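Local coordinates for protein acyl-CoA dehydrogenase (Mycobacterium thermoresistibile, PDB 3NF4) that binds flavin-adenine dinucleotide and probably catalyses the FAD-dependent alpha,beta-dehydrogenation of acyl-CoA thioesters, at residues L81-L84 and E85-A89; S104-L108 and L109-T113. All blocks are in the same frame, centred on the assembly; numbering follows the deposited sequence.

Contact 1: residues L81-L84 and E85-A89; sequences LQVL and EEIAA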
# COMPACT_ATOMS: atom_id res chain seq x y z
N LEU A 81 -9.97 27.34 7.24
CA LEU A 81 -9.79 26.09 6.50
C LEU A 81 -10.98 25.13 6.60
O LEU A 81 -11.28 24.40 5.62
CB LEU A 81 -8.50 25.37 6.92
CG LEU A 81 -7.19 26.05 6.53
CD1 LEU A 81 -5.97 25.32 7.06
CD2 LEU A 81 -7.10 26.23 5.00
N GLN A 82 -11.66 25.14 7.76
CA GLN A 82 -12.82 24.28 8.01
C GLN A 82 -14.10 24.81 7.30
O GLN A 82 -15.02 24.04 6.96
CB GLN A 82 -13.04 24.02 9.53
CG GLN A 82 -11.88 23.29 10.26
CD GLN A 82 -12.21 22.78 11.68
OE1 GLN A 82 -13.02 21.86 11.88
NE2 GLN A 82 -11.54 23.36 12.68
N VAL A 83 -14.16 26.12 7.05
CA VAL A 83 -15.21 26.70 6.20
C VAL A 83 -15.01 26.26 4.74
O VAL A 83 -15.97 25.88 4.03
CB VAL A 83 -15.24 28.24 6.25
CG1 VAL A 83 -16.13 28.80 5.12
CG2 VAL A 83 -15.68 28.75 7.62
N LEU A 84 -13.76 26.34 4.30
CA LEU A 84 -13.35 25.84 2.99
C LEU A 84 -13.70 24.35 2.83
O LEU A 84 -14.17 23.92 1.77
CB LEU A 84 -11.85 26.08 2.81
CG LEU A 84 -11.30 26.13 1.37
CD1 LEU A 84 -12.07 27.17 0.50
CD2 LEU A 84 -9.80 26.43 1.37
N GLU A 85 -13.51 23.56 3.88
CA GLU A 85 -13.86 22.14 3.84
C GLU A 85 -15.38 21.90 3.61
O GLU A 85 -15.77 20.99 2.85
CB GLU A 85 -13.36 21.43 5.12
CG GLU A 85 -13.31 19.93 4.98
CD GLU A 85 -13.44 19.15 6.29
OE1 GLU A 85 -12.66 19.32 7.26
OE2 GLU A 85 -14.33 18.30 6.33
N GLU A 86 -16.21 22.70 4.28
CA GLU A 86 -17.68 22.58 4.19
C GLU A 86 -18.15 22.94 2.79
O GLU A 86 -18.96 22.21 2.20
CB GLU A 86 -18.38 23.46 5.24
CG GLU A 86 -18.25 23.00 6.72
CD GLU A 86 -19.01 21.71 7.05
OE1 GLU A 86 -19.81 21.24 6.22
OE2 GLU A 86 -18.79 21.14 8.15
N ILE A 87 -17.64 24.03 2.23
CA ILE A 87 -17.88 24.34 0.81
C ILE A 87 -17.51 23.18 -0.16
O ILE A 87 -18.36 22.76 -0.95
CB ILE A 87 -17.18 25.65 0.38
CG1 ILE A 87 -17.73 26.82 1.19
CG2 ILE A 87 -17.34 25.91 -1.14
CD1 ILE A 87 -16.81 28.06 1.17
N ALA A 88 -16.28 22.67 -0.07
CA ALA A 88 -15.78 21.64 -0.98
C ALA A 88 -16.59 20.34 -0.96
O ALA A 88 -16.55 19.57 -1.93
CB ALA A 88 -14.29 21.32 -0.67
N ALA A 89 -17.28 20.09 0.16
CA ALA A 89 -18.21 18.97 0.25
C ALA A 89 -19.47 19.12 -0.60
O ALA A 89 -20.15 18.12 -0.88
CB ALA A 89 -18.57 18.68 1.73
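Val83 and Ile87, one helical turn apart, supply the apolar side-chain contact of this piece of helix 77-88: CG1 of Val83 lies 4.1 Å from CD1 of Ile87, the two side chains crossing at a slant. Ile87 has CG1 anti to its carbonyl carbon (chi1 -61°), which lays that branch back along the preceding turn, with CG1 3.5 Å from Val83 O. The same carbonyl accepts the straightest of the four i to i+4 bonds, Ile87 N to Val83 O at 3.1 Å with an N-H...O angle of 177°. Glu86 N bonds Gln82 O at 3.2 Å, and the aliphatic part of Glu86 folds over that acceptor too, CG standing 3.4 Å from Gln82 O. Glu85 N bonds Leu81 O at 3.0 Å, and Ala88 N bonds Leu84 O at 3.1 Å.

Outside these turns the helix is enclosed by neighbours. Leu81 packs on Tyr307 and Ala311 of helix 289-315, Val83 and Ile87 meet helix 18-35 at Thr27, and Leu84 rests on Val98 and Ser99 of helix 92-104. Arg13 makes salt bridges to Glu85 OE1 and Glu86 OE2 and donates to Gln82 OE1. Arg304 and Tyr307 also hold the Glu85 carboxylate, and Arg90 pairs with Glu86 OE1.

Two buried carboxylates thus share one guanidinium group and each has a further arginine, an arrangement that probably favours their ionised forms and joins helix 77-88 to the chain around Arg13 and, through Arg304 and Tyr307, to helix 289-315.

Contact 2: residues S104-L108 and L109-T113; sequences SSHPL and LVFGT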
# COMPACT_ATOMS: atom_id res chain seq x y z
N SER A 104 -4.32 34.99 -4.56
CA SER A 104 -4.19 36.11 -5.50
C SER A 104 -3.98 37.46 -4.80
O SER A 104 -3.28 38.33 -5.31
CB SER A 104 -5.35 36.16 -6.51
OG SER A 104 -6.46 36.89 -6.01
N SER A 105 -4.53 37.62 -3.59
CA SER A 105 -4.28 38.86 -2.85
C SER A 105 -2.99 38.86 -2.00
O SER A 105 -2.63 39.88 -1.42
CB SER A 105 -5.51 39.27 -2.03
OG SER A 105 -5.59 38.55 -0.81
N HIS A 106 -2.28 37.73 -1.96
CA HIS A 106 -1.18 37.55 -0.99
C HIS A 106 0.11 38.40 -1.23
O HIS A 106 0.65 38.94 -0.27
CB HIS A 106 -0.86 36.05 -0.78
CG HIS A 106 0.46 35.77 -0.12
ND1 HIS A 106 0.57 35.40 1.20
CD2 HIS A 106 1.73 35.78 -0.61
CE1 HIS A 106 1.84 35.20 1.51
NE2 HIS A 106 2.56 35.43 0.43
N PRO A 107 0.60 38.49 -2.48
CA PRO A 107 1.75 39.35 -2.75
C PRO A 107 1.57 40.84 -2.38
O PRO A 107 2.50 41.46 -1.89
CB PRO A 107 1.94 39.22 -4.27
CG PRO A 107 1.37 37.94 -4.59
CD PRO A 107 0.18 37.77 -3.70
N LEU A 108 0.39 41.40 -2.62
CA LEU A 108 0.15 42.81 -2.31
C LEU A 108 0.11 43.03 -0.80
O LEU A 108 0.71 43.99 -0.29
CB LEU A 108 -1.13 43.34 -2.99
CG LEU A 108 -1.63 44.77 -2.75
CD1 LEU A 108 -0.53 45.83 -2.99
CD2 LEU A 108 -2.87 45.10 -3.61
N LEU A 109 -0.56 42.12 -0.09
CA LEU A 109 -0.73 42.22 1.34
C LEU A 109 0.58 42.13 2.14
O LEU A 109 0.73 42.80 3.15
CB LEU A 109 -1.71 41.16 1.84
CG LEU A 109 -1.91 41.10 3.36
CD1 LEU A 109 -2.85 42.20 3.86
CD2 LEU A 109 -2.40 39.71 3.79
N VAL A 110 1.53 41.30 1.69
CA VAL A 110 2.77 41.09 2.45
C VAL A 110 3.96 41.91 1.92
O VAL A 110 4.87 42.24 2.69
CB VAL A 110 3.12 39.57 2.60
CG1 VAL A 110 4.50 39.37 3.23
CG2 VAL A 110 2.06 38.86 3.44
N PHE A 111 3.94 42.28 0.65
CA PHE A 111 5.11 42.91 0.04
C PHE A 111 4.94 44.33 -0.49
O PHE A 111 5.94 45.02 -0.74
CB PHE A 111 5.68 42.02 -1.05
CG PHE A 111 5.96 40.61 -0.59
CD1 PHE A 111 4.96 39.65 -0.60
CD2 PHE A 111 7.22 40.26 -0.14
CE1 PHE A 111 5.21 38.36 -0.18
CE2 PHE A 111 7.49 38.98 0.29
CZ PHE A 111 6.48 38.03 0.26
N GLY A 112 3.70 44.78 -0.64
CA GLY A 112 3.44 46.08 -1.24
C GLY A 112 3.71 47.28 -0.34
O GLY A 112 3.93 47.13 0.87
N THR A 113 3.68 48.46 -0.96
CA THR A 113 3.77 49.77 -0.28
C THR A 113 2.43 50.11 0.36
O THR A 113 1.37 49.70 -0.15
CB THR A 113 4.11 50.93 -1.26
OG1 THR A 113 3.03 51.12 -2.18
CG2 THR A 113 5.39 50.66 -2.04
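Pro107 O accepts the shortest hydrogen bond of this helical turn, from Phe111 N at 3.0 Å. The Phe111 side chain gathers about the same oxygen, which lies at the edge of the ring, in its plane, 3.3 Å from CD1. With CG anti to the carbonyl carbon (chi1 -53°), the ring is carried back along the helix, and CE1 comes to 4.0 Å from His106 NE2, also at the ring edge. Val110 CG1 lies over one face, offset toward the rim, while Val110 CG2 approaches His106 CE1 obliquely at 4.1 Å.

Val110 N bonds His106 O at 3.2 Å, whereas Leu109 N to Ser105 O is weak. Gly112 N closes the last turn on Leu108 O, and Gly112 then leaves helical geometry. Thr113 follows as N-cap of helix 114-124, its OG1 accepting from Gln116 N.

Ser245 OG hydrogen-bonds His106 NE2, and Phe111 rests on Ile242 and Ser245. Through NE2 the imidazole is therefore held beside an aromatic edge, a polar link between helix 106-111 and helix 239-245 set among apolar contacts.

In the fold
Read from the N terminus, the chain reaches contact 1 on helix 77-88, passes along helix 92-104, and enters contact 2 on the short helix 106-111, which leads into helix 114-124. Each contact is local, closing helical turns without a long loop, so the two stand in series and neither nest nor cross. The centres of contact 1 and contact 2 are about 24 Å apart, and the nearest atoms of contact 1 and contact 2 about 12 Å apart. Both belong to the N-terminal acyl-CoA dehydrogenase family region but face different neighbours: 81-89 joins helices 18-35, 92-104 and 289-315, whereas 104-113 meets strand 175-181 and helix 239-245. The side chain of Pro107 lies about 12 Å from the bound FAD.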